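Side-chain contacts in superoxide dismutase (Chaetomium thermophilum, PDB 4BR6), which probably protects cells from superoxide by dismutating it to hydrogen peroxide and molecular oxygen at a manganese centre: residues B[9-14]-B[25-30]; B[29-34]-B[76-81]; B[113-118]-B[180-185]. All blocks are in the same frame, centred on the assembly; numbering follows the deposited sequence.

Interaction 1: residues B[9-14]-B[25-30]; sequences YDYGAL and LHHSKH. With MN3 (manganese (III) ion), chain I.
The side chain of His27 leaves helix 20-50 with CG anti to the backbone N (chi1 -176°), and that of Tyr11 leaves the preceding loop with CG anti to its carbonyl carbon (chi1 -74°); together they bring a phenol oxygen to an imidazole nitrogen. Tyr11 OH and His27 ND1 are hydrogen-bonded at 2.9 Å, and either could be the donor. Each ring meets the other's polar atom at its edge, near its plane, while the two side chains cross at about a right angle. The ring planes stand 61° apart, an oblique pair that is neither a stack nor edge-to-face. Tyr11 OH also rests 3.7 Å from Ser28 CB, one residue further along the helix. The other imidazole nitrogen, His27 NE2, bonds to the backbone O of Pro5, so loop residues hold both ring nitrogens and limit rotation of the ring. In the loop, Asp10 OD2 accepts from Gly12 N at 2.9 Å, an Asx turn within the type I beta turn from Asp10 to Ala13. Next to His27, His26 turns away from the loop and binds manganese through NE2 at 2.4 Å. His74, Asp160, His164 and a water complete the site, the three-histidine, one-aspartate set of iron/manganese superoxide dismutases.

Interaction 2: residues B[29-34]-B[76-81]; sequences KHHQTY and LFWENL
His31 and Trp78 meet through one hydrogen bond, which joins helix 20-50 to helix 61-79 in the alpha-hairpin domain. Trp78 NE1 donates to His31 ND1 over 3.0 Å, with an N-H...N angle of 159°. The acceptor lies in the indole plane, whereas the indole nitrogen sits somewhat out of the imidazole plane, tilted by 23°. His31 reaches across with CG anti to its backbone N (chi1 -168°), and the two side chains run antiparallel, side by side. As an aromatic pair the rings meet at their edges, without face-to-face overlap; the His31 ring centre is 5.2 Å from that of the five-membered ring of Trp78. Within helix 20-50, Lys29 O accepts from Thr33 N and, at 2.7 Å, from Thr33 OG1, the two donors approaching from opposite faces of the carbonyl plane. Beyond the pair, His31 NE2 is hydrogen-bonded to His71 ND1, and Trp78 packs edge-to-face with the metal ligand His26. Both residues are buried, and because ND1 accepts from the indole N-H, His31 probably carries its proton on NE2 and is neutral, its two nitrogens linking Trp78 to His71.

Interaction 3: residues B[113-118]-B[180-185]; sequences QMNAAL and AIWNVI
Asn115 and Trp182 join helix 107-119 to the turn between helices 174-180 and 187-195 in the C-terminal alpha/beta domain of the iron/manganese superoxide dismutase fold. Asn115 holds CG anti to its carbonyl carbon (chi1 -76°), which carries the amide round to the indole although its CB does not point straight at it. The side chain of Trp182 points toward the helix. Amide and ring planes stand 72° apart, and the amide oxygen arrives at the indole edge. Beside it Met114 takes a different first torsion, with CG anti to the backbone N. Its chain then bends at the second torsion; the part of it that touches the indole is CB, 4.0 Å from Trp182 CZ2 and near the ring plane. Polar and apolar neighbours thus follow one another along a single edge of the tryptophan, and both Met114 and Trp182 are buried. Met114 also packs on Ile140 and Met157 of the sheet. In the turn, Asn183 ND2 donates to Ala180 O at 3.0 Å. Trp182 NE1 donates to Asn115 OD1 at 2.8 Å, in the carbonyl plane and on a lone pair of the oxygen.

In the fold
Interactions 1 and 2 adjoin on helix 20-50 and share Lys29 and His30; their centres are 9 Å apart. Trp78 connects them: its CH2 lies 3.5 Å from His26 CG, and its NE1 is 3.5 Å from His27 CD2. Trp78 thus packs against both the metal ligand His26 and its neighbour His27, and its side chain comes within about 6 Å of the manganese. His30 NE2, common to both, is hydrogen-bonded to Tyr167 OH of the second subunit. Interaction 3 belongs to the C-terminal domain, its centre about 17 Å from that of interaction 2, and the side chain of Met114 is about 14 Å from the manganese. The domains still touch directly, as where Phe77 CZ meets Ile181 CD1 at 3.9 Å.

Interaction 1: residues B[9-14]-B[25-30]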
loop_
_atom_site.group_PDB
_atom_site.type_symbol
_atom_site.label_atom_id
_atom_site.label_comp_id
_atom_site.label_asym_id
_atom_site.label_seq_id
_atom_site.Cartn_x
_atom_site.Cartn_y
_atom_site.Cartn_z
ATOM N N TYR B 9 -25.594 -21.362 13.600
ATOM C CA TYR B 9 -25.833 -22.715 13.093
ATOM C C TYR B 9 -24.551 -23.544 13.224
ATOM O O TYR B 9 -23.512 -23.022 13.624
ATOM C CB TYR B 9 -26.247 -22.640 11.638
ATOM C CG TYR B 9 -25.234 -21.891 10.824
ATOM C CD1 TYR B 9 -24.091 -22.507 10.383
ATOM C CD2 TYR B 9 -25.404 -20.551 10.534
ATOM C CE1 TYR B 9 -23.162 -21.830 9.671
ATOM C CE2 TYR B 9 -24.480 -19.872 9.814
ATOM C CZ TYR B 9 -23.361 -20.513 9.383
ATOM N N ASP B 10 -24.615 -24.825 12.873
ATOM C CA ASP B 10 -23.472 -25.712 13.068
ATOM C C ASP B 10 -22.549 -25.611 11.877
ATOM O O ASP B 10 -22.977 -25.219 10.792
ATOM C CB ASP B 10 -23.898 -27.161 13.271
ATOM C CG ASP B 10 -24.216 -27.852 11.971
ATOM O OD1 ASP B 10 -25.316 -27.613 11.436
ATOM O OD2 ASP B 10 -23.366 -28.620 11.471
ATOM N N TYR B 11 -21.284 -25.969 12.084
ATOM C CA TYR B 11 -20.247 -25.800 11.068
ATOM C C TYR B 11 -20.602 -26.381 9.693
ATOM O O TYR B 11 -20.176 -25.833 8.678
ATOM C CB TYR B 11 -18.914 -26.377 11.575
ATOM C CG TYR B 11 -18.212 -25.523 12.631
ATOM C CD1 TYR B 11 -18.311 -24.129 12.628
ATOM C CD2 TYR B 11 -17.454 -26.110 13.632
ATOM C CE1 TYR B 11 -17.683 -23.363 13.585
ATOM C CE2 TYR B 11 -16.824 -25.343 14.593
ATOM C CZ TYR B 11 -16.944 -23.970 14.561
ATOM O OH TYR B 11 -16.314 -23.203 15.517
ATOM N N GLY B 12 -21.417 -27.440 9.650
ATOM C CA GLY B 12 -21.734 -28.108 8.394
ATOM C C GLY B 12 -23.055 -27.713 7.749
ATOM O O GLY B 12 -23.475 -28.308 6.754
ATOM N N ALA B 13 -23.692 -26.673 8.276
ATOM C CA ALA B 13 -25.030 -26.297 7.829
ATOM C C ALA B 13 -25.023 -25.660 6.440
ATOM O O ALA B 13 -26.043 -25.634 5.748
ATOM C CB ALA B 13 -25.668 -25.359 8.833
ATOM N N LEU B 14 -23.868 -25.162 6.028
ATOM C CA LEU B 14 -23.758 -24.428 4.771
ATOM C C LEU B 14 -23.271 -25.309 3.635
ATOM O O LEU B 14 -23.113 -24.854 2.508
ATOM C CB LEU B 14 -22.826 -23.225 4.926
ATOM C CG LEU B 14 -23.176 -22.225 6.040
ATOM C CD1 LEU B 14 -22.500 -20.881 5.797
ATOM C CD2 LEU B 14 -24.684 -22.042 6.204
ATOM N N LEU B 25 -12.553 -24.259 10.720
ATOM C CA LEU B 25 -11.250 -23.602 10.776
ATOM C C LEU B 25 -11.383 -22.085 10.745
ATOM O O LEU B 25 -10.787 -21.372 11.546
ATOM C CB LEU B 25 -10.401 -24.016 9.573
ATOM C CG LEU B 25 -9.846 -25.437 9.527
ATOM C CD1 LEU B 25 -9.098 -25.657 8.220
ATOM C CD2 LEU B 25 -8.935 -25.692 10.701
ATOM N N HIS B 26 -12.143 -21.605 9.772
ATOM C CA HIS B 26 -12.329 -20.179 9.554
ATOM C C HIS B 26 -12.780 -19.458 10.828
ATOM O O HIS B 26 -12.362 -18.330 11.093
ATOM C CB HIS B 26 -13.381 -19.992 8.473
ATOM C CG HIS B 26 -13.236 -18.738 7.681
ATOM N ND1 HIS B 26 -14.013 -18.482 6.574
ATOM C CD2 HIS B 26 -12.408 -17.675 7.815
ATOM C CE1 HIS B 26 -13.679 -17.308 6.070
ATOM N NE2 HIS B 26 -12.707 -16.802 6.802
ATOM N N HIS B 27 -13.627 -20.127 11.610
ATOM C CA HIS B 27 -14.217 -19.566 12.829
ATOM C C HIS B 27 -13.367 -19.859 14.054
ATOM O O HIS B 27 -12.895 -18.938 14.723
ATOM C CB HIS B 27 -15.616 -20.162 13.032
ATOM C CG HIS B 27 -16.370 -19.598 14.200
ATOM N ND1 HIS B 27 -16.575 -20.308 15.365
ATOM C CD2 HIS B 27 -17.006 -18.413 14.371
ATOM C CE1 HIS B 27 -17.284 -19.579 16.207
ATOM N NE2 HIS B 27 -17.558 -18.424 15.630
ATOM N N SER B 28 -13.176 -21.144 14.345
ATOM C CA SER B 28 -12.490 -21.563 15.564
ATOM C C SER B 28 -11.011 -21.183 15.554
ATOM O O SER B 28 -10.458 -20.856 16.599
ATOM C CB SER B 28 -12.655 -23.072 15.802
ATOM O OG SER B 28 -11.894 -23.836 14.881
ATOM N N LYS B 29 -10.373 -21.215 14.387
ATOM C CA LYS B 29 -8.949 -20.912 14.293
ATOM C C LYS B 29 -8.711 -19.484 13.833
ATOM O O LYS B 29 -8.164 -18.682 14.578
ATOM C CB LYS B 29 -8.223 -21.894 13.359
ATOM C CG LYS B 29 -8.305 -23.360 13.786
ATOM C CD LYS B 29 -7.792 -23.555 15.206
ATOM C CE LYS B 29 -7.814 -25.011 15.618
ATOM N NZ LYS B 29 -7.521 -25.174 17.065
ATOM N N HIS B 30 -9.130 -19.167 12.611
ATOM C CA HIS B 30 -8.765 -17.897 11.988
ATOM C C HIS B 30 -9.311 -16.679 12.721
ATOM O O HIS B 30 -8.554 -15.798 13.122
ATOM C CB HIS B 30 -9.205 -17.872 10.525
ATOM C CG HIS B 30 -8.295 -18.632 9.617
ATOM N ND1 HIS B 30 -7.075 -18.138 9.212
ATOM C CD2 HIS B 30 -8.416 -19.852 9.046
ATOM C CE1 HIS B 30 -6.490 -19.019 8.420
ATOM N NE2 HIS B 30 -7.282 -20.065 8.306
HETATM MN MN MN3 I . -11.273 -14.918 6.427
HETATM O O HOH W 1 -9.283 -13.383 6.228
#

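Interaction 2: residues B[29-34]-B[76-81]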
loop_
_atom_site.group_PDB
_atom_site.type_symbol
_atom_site.label_atom_id
_atom_site.label_comp_id
_atom_site.label_asym_id
_atom_site.label_seq_id
_atom_site.Cartn_x
_atom_site.Cartn_y
_atom_site.Cartn_z
ATOM N N LYS B 29 -10.373 -21.215 14.387
ATOM C CA LYS B 29 -8.949 -20.912 14.293
ATOM C C LYS B 29 -8.711 -19.484 13.833
ATOM O O LYS B 29 -8.164 -18.682 14.578
ATOM C CB LYS B 29 -8.223 -21.894 13.359
ATOM C CG LYS B 29 -8.305 -23.360 13.786
ATOM C CD LYS B 29 -7.792 -23.555 15.206
ATOM C CE LYS B 29 -7.814 -25.011 15.618
ATOM N NZ LYS B 29 -7.521 -25.174 17.065
ATOM N N HIS B 30 -9.130 -19.167 12.611
ATOM C CA HIS B 30 -8.765 -17.897 11.988
ATOM C C HIS B 30 -9.311 -16.679 12.721
ATOM O O HIS B 30 -8.554 -15.798 13.122
ATOM C CB HIS B 30 -9.205 -17.872 10.525
ATOM C CG HIS B 30 -8.295 -18.632 9.617
ATOM N ND1 HIS B 30 -7.075 -18.138 9.212
ATOM C CD2 HIS B 30 -8.416 -19.852 9.046
ATOM C CE1 HIS B 30 -6.490 -19.019 8.420
ATOM N NE2 HIS B 30 -7.282 -20.065 8.306
ATOM N N HIS B 31 -10.624 -16.625 12.897
ATOM C CA HIS B 31 -11.251 -15.498 13.583
ATOM C C HIS B 31 -10.794 -15.399 15.048
ATOM O O HIS B 31 -10.616 -14.305 15.575
ATOM C CB HIS B 31 -12.770 -15.643 13.512
ATOM C CG HIS B 31 -13.527 -14.418 13.934
ATOM N ND1 HIS B 31 -14.893 -14.387 13.937
ATOM C CD2 HIS B 31 -13.112 -13.204 14.362
ATOM C CE1 HIS B 31 -15.307 -13.198 14.354
ATOM N NE2 HIS B 31 -14.247 -12.469 14.620
ATOM N N GLN B 32 -10.617 -16.542 15.701
ATOM C CA GLN B 32 -10.168 -16.557 17.086
ATOM C C GLN B 32 -8.804 -15.879 17.203
ATOM O O GLN B 32 -8.545 -15.147 18.158
ATOM C CB GLN B 32 -10.072 -17.994 17.599
ATOM C CG GLN B 32 -9.690 -18.140 19.075
ATOM C CD GLN B 32 -10.777 -17.664 20.025
ATOM O OE1 GLN B 32 -11.838 -18.286 20.135
ATOM N NE2 GLN B 32 -10.512 -16.565 20.730
ATOM N N THR B 33 -7.934 -16.142 16.230
ATOM C CA THR B 33 -6.599 -15.551 16.190
ATOM C C THR B 33 -6.677 -14.025 16.126
ATOM O O THR B 33 -5.897 -13.324 16.777
ATOM C CB THR B 33 -5.821 -16.089 14.971
ATOM O OG1 THR B 33 -5.819 -17.518 15.018
ATOM C CG2 THR B 33 -4.386 -15.582 14.938
ATOM N N TYR B 34 -7.634 -13.521 15.352
ATOM C CA TYR B 34 -7.859 -12.080 15.219
ATOM C C TYR B 34 -8.390 -11.463 16.510
ATOM O O TYR B 34 -7.987 -10.362 16.880
ATOM C CB TYR B 34 -8.841 -11.789 14.072
ATOM C CG TYR B 34 -8.297 -12.090 12.686
ATOM C CD1 TYR B 34 -7.023 -11.700 12.307
ATOM C CD2 TYR B 34 -9.063 -12.778 11.766
ATOM C CE1 TYR B 34 -6.539 -11.993 11.042
ATOM C CE2 TYR B 34 -8.588 -13.063 10.519
ATOM C CZ TYR B 34 -7.340 -12.676 10.157
ATOM O OH TYR B 34 -6.921 -12.993 8.891
ATOM N N LEU B 76 -19.216 -9.645 10.806
ATOM C CA LEU B 76 -20.254 -9.357 9.823
ATOM C C LEU B 76 -20.448 -10.495 8.817
ATOM O O LEU B 76 -21.569 -10.774 8.418
ATOM C CB LEU B 76 -19.936 -8.077 9.059
ATOM C CG LEU B 76 -19.910 -6.785 9.865
ATOM C CD1 LEU B 76 -19.530 -5.647 8.931
ATOM C CD2 LEU B 76 -21.230 -6.504 10.528
ATOM N N PHE B 77 -19.355 -11.131 8.398
ATOM C CA PHE B 77 -19.416 -12.244 7.446
ATOM C C PHE B 77 -20.361 -13.354 7.941
ATOM O O PHE B 77 -21.280 -13.748 7.235
ATOM C CB PHE B 77 -18.014 -12.819 7.197
ATOM C CG PHE B 77 -17.930 -13.780 6.032
ATOM C CD1 PHE B 77 -18.580 -13.526 4.831
ATOM C CD2 PHE B 77 -17.159 -14.932 6.127
ATOM C CE1 PHE B 77 -18.480 -14.408 3.777
ATOM C CE2 PHE B 77 -17.064 -15.813 5.059
ATOM C CZ PHE B 77 -17.716 -15.549 3.895
ATOM N N TRP B 78 -20.144 -13.845 9.158
ATOM C CA TRP B 78 -20.977 -14.911 9.688
ATOM C C TRP B 78 -22.440 -14.505 9.718
ATOM O O TRP B 78 -23.327 -15.316 9.437
ATOM C CB TRP B 78 -20.563 -15.290 11.108
ATOM C CG TRP B 78 -19.122 -15.559 11.320
ATOM C CD1 TRP B 78 -18.396 -15.162 12.382
ATOM C CD2 TRP B 78 -18.227 -16.292 10.469
ATOM N NE1 TRP B 78 -17.110 -15.581 12.253
ATOM C CE2 TRP B 78 -16.972 -16.273 11.086
ATOM C CE3 TRP B 78 -18.359 -16.942 9.247
ATOM C CZ2 TRP B 78 -15.856 -16.887 10.532
ATOM C CZ3 TRP B 78 -17.253 -17.555 8.699
ATOM C CH2 TRP B 78 -16.019 -17.523 9.340
ATOM N N GLU B 79 -22.678 -13.246 10.077
ATOM C CA GLU B 79 -24.025 -12.713 10.177
ATOM C C GLU B 79 -24.748 -12.683 8.843
ATOM O O GLU B 79 -25.974 -12.821 8.822
ATOM C CB GLU B 79 -23.994 -11.295 10.729
ATOM C CG GLU B 79 -23.579 -11.181 12.162
ATOM C CD GLU B 79 -23.632 -9.739 12.627
ATOM O OE1 GLU B 79 -23.892 -8.858 11.774
ATOM O OE2 GLU B 79 -23.416 -9.478 13.826
ATOM N N ASN B 80 -24.019 -12.481 7.738
ATOM C CA ASN B 80 -24.676 -12.482 6.417
ATOM C C ASN B 80 -24.538 -13.813 5.678
ATOM O O ASN B 80 -24.583 -13.875 4.458
ATOM C CB ASN B 80 -24.364 -11.232 5.533
ATOM C CG ASN B 80 -22.928 -11.177 4.976
ATOM O OD1 ASN B 80 -22.214 -10.193 5.191
ATOM N ND2 ASN B 80 -22.532 -12.190 4.204
ATOM N N LEU B 81 -24.395 -14.879 6.461
ATOM C CA LEU B 81 -24.411 -16.243 5.953
ATOM C C LEU B 81 -25.506 -17.010 6.700
ATOM O O LEU B 81 -25.692 -16.826 7.905
ATOM C CB LEU B 81 -23.066 -16.954 6.164
ATOM C CG LEU B 81 -21.857 -16.542 5.316
ATOM C CD1 LEU B 81 -20.640 -17.310 5.749
ATOM C CD2 LEU B 81 -22.097 -16.750 3.823
#

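Interaction 3: residues B[113-118]-B[180-185]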
loop_
_atom_site.group_PDB
_atom_site.type_symbol
_atom_site.label_atom_id
_atom_site.label_comp_id
_atom_site.label_asym_id
_atom_site.label_seq_id
_atom_site.Cartn_x
_atom_site.Cartn_y
_atom_site.Cartn_z
ATOM N N GLN B 113 -21.190 -8.088 -11.223
ATOM C CA GLN B 113 -20.123 -7.142 -10.968
ATOM C C GLN B 113 -19.376 -7.482 -9.691
ATOM O O GLN B 113 -18.161 -7.296 -9.611
ATOM C CB GLN B 113 -20.688 -5.730 -10.898
ATOM C CG GLN B 113 -21.018 -5.195 -12.268
ATOM C CD GLN B 113 -21.801 -3.919 -12.218
ATOM O OE1 GLN B 113 -22.305 -3.530 -11.170
ATOM N NE2 GLN B 113 -21.913 -3.252 -13.360
ATOM N N MET B 114 -20.095 -7.975 -8.685
ATOM C CA MET B 114 -19.442 -8.302 -7.424
ATOM C C MET B 114 -18.528 -9.501 -7.613
ATOM O O MET B 114 -17.409 -9.526 -7.109
ATOM C CB MET B 114 -20.430 -8.607 -6.303
ATOM C CG MET B 114 -19.717 -8.799 -4.962
ATOM S SD MET B 114 -20.552 -7.935 -3.629
ATOM C CE MET B 114 -19.559 -8.305 -2.184
ATOM N N ASN B 115 -19.018 -10.498 -8.339
ATOM C CA ASN B 115 -18.203 -11.651 -8.691
ATOM C C ASN B 115 -16.925 -11.257 -9.427
ATOM O O ASN B 115 -15.868 -11.814 -9.178
ATOM C CB ASN B 115 -19.010 -12.641 -9.533
ATOM C CG ASN B 115 -19.991 -13.455 -8.697
ATOM O OD1 ASN B 115 -19.887 -13.505 -7.473
ATOM N ND2 ASN B 115 -20.932 -14.109 -9.358
ATOM N N ALA B 116 -17.021 -10.289 -10.328
ATOM C CA ALA B 116 -15.843 -9.778 -11.015
ATOM C C ALA B 116 -14.888 -9.094 -10.038
ATOM O O ALA B 116 -13.677 -9.306 -10.089
ATOM C CB ALA B 116 -16.250 -8.812 -12.112
ATOM N N ALA B 117 -15.434 -8.264 -9.155
ATOM C CA ALA B 117 -14.629 -7.548 -8.174
ATOM C C ALA B 117 -13.863 -8.517 -7.294
ATOM O O ALA B 117 -12.718 -8.267 -6.954
ATOM C CB ALA B 117 -15.506 -6.675 -7.316
ATOM N N LEU B 118 -14.502 -9.621 -6.926
ATOM C CA LEU B 118 -13.857 -10.630 -6.100
ATOM C C LEU B 118 -12.727 -11.268 -6.890
ATOM O O LEU B 118 -11.629 -11.488 -6.361
ATOM C CB LEU B 118 -14.870 -11.685 -5.677
ATOM C CG LEU B 118 -15.919 -11.250 -4.650
ATOM C CD1 LEU B 118 -17.161 -12.131 -4.785
ATOM C CD2 LEU B 118 -15.360 -11.297 -3.201
ATOM N N ALA B 180 -20.925 -20.135 -5.964
ATOM C CA ALA B 180 -21.629 -20.965 -4.998
ATOM C C ALA B 180 -22.132 -20.192 -3.761
ATOM O O ALA B 180 -23.221 -20.472 -3.259
ATOM C CB ALA B 180 -20.742 -22.141 -4.563
ATOM N N ILE B 181 -21.365 -19.219 -3.273
ATOM C CA ILE B 181 -21.671 -18.619 -1.966
ATOM C C ILE B 181 -23.006 -17.870 -1.937
ATOM O O ILE B 181 -23.606 -17.700 -0.884
ATOM C CB ILE B 181 -20.537 -17.670 -1.485
ATOM C CG1 ILE B 181 -20.739 -17.283 -0.012
ATOM C CG2 ILE B 181 -20.467 -16.440 -2.381
ATOM C CD1 ILE B 181 -19.521 -16.614 0.623
ATOM N N TRP B 182 -23.464 -17.410 -3.090
ATOM C CA TRP B 182 -24.725 -16.681 -3.148
ATOM C C TRP B 182 -25.879 -17.514 -2.618
ATOM O O TRP B 182 -26.889 -16.970 -2.193
ATOM C CB TRP B 182 -25.012 -16.208 -4.575
ATOM C CG TRP B 182 -23.965 -15.239 -5.035
ATOM C CD1 TRP B 182 -22.815 -15.542 -5.677
ATOM C CD2 TRP B 182 -23.954 -13.819 -4.838
ATOM N NE1 TRP B 182 -22.084 -14.406 -5.909
ATOM C CE2 TRP B 182 -22.762 -13.332 -5.399
ATOM C CE3 TRP B 182 -24.833 -12.916 -4.238
ATOM C CZ2 TRP B 182 -22.430 -11.981 -5.398
ATOM C CZ3 TRP B 182 -24.499 -11.573 -4.232
ATOM C CH2 TRP B 182 -23.308 -11.119 -4.810
ATOM N N ASN B 183 -25.715 -18.837 -2.637
ATOM C CA ASN B 183 -26.735 -19.746 -2.131
ATOM C C ASN B 183 -26.915 -19.715 -0.626
ATOM O O ASN B 183 -27.913 -20.233 -0.117
ATOM C CB ASN B 183 -26.433 -21.180 -2.548
ATOM C CG ASN B 183 -26.670 -21.407 -4.010
ATOM O OD1 ASN B 183 -27.816 -21.519 -4.450
ATOM N ND2 ASN B 183 -25.596 -21.462 -4.780
ATOM N N VAL B 184 -25.954 -19.119 0.073
ATOM C CA VAL B 184 -25.989 -19.061 1.530
ATOM C C VAL B 184 -25.836 -17.640 2.094
ATOM O O VAL B 184 -25.499 -17.484 3.258
ATOM C CB VAL B 184 -24.914 -20.003 2.167
ATOM C CG1 VAL B 184 -25.293 -21.477 1.959
ATOM C CG2 VAL B 184 -23.533 -19.726 1.599
ATOM N N ILE B 185 -26.110 -16.613 1.287
ATOM C CA ILE B 185 -26.096 -15.221 1.769
ATOM C C ILE B 185 -27.395 -14.856 2.482
ATOM O O ILE B 185 -28.461 -14.981 1.906
ATOM C CB ILE B 185 -25.907 -14.202 0.610
ATOM C CG1 ILE B 185 -24.572 -14.436 -0.093
ATOM C CG2 ILE B 185 -25.990 -12.757 1.124
ATOM C CD1 ILE B 185 -23.366 -14.313 0.814
#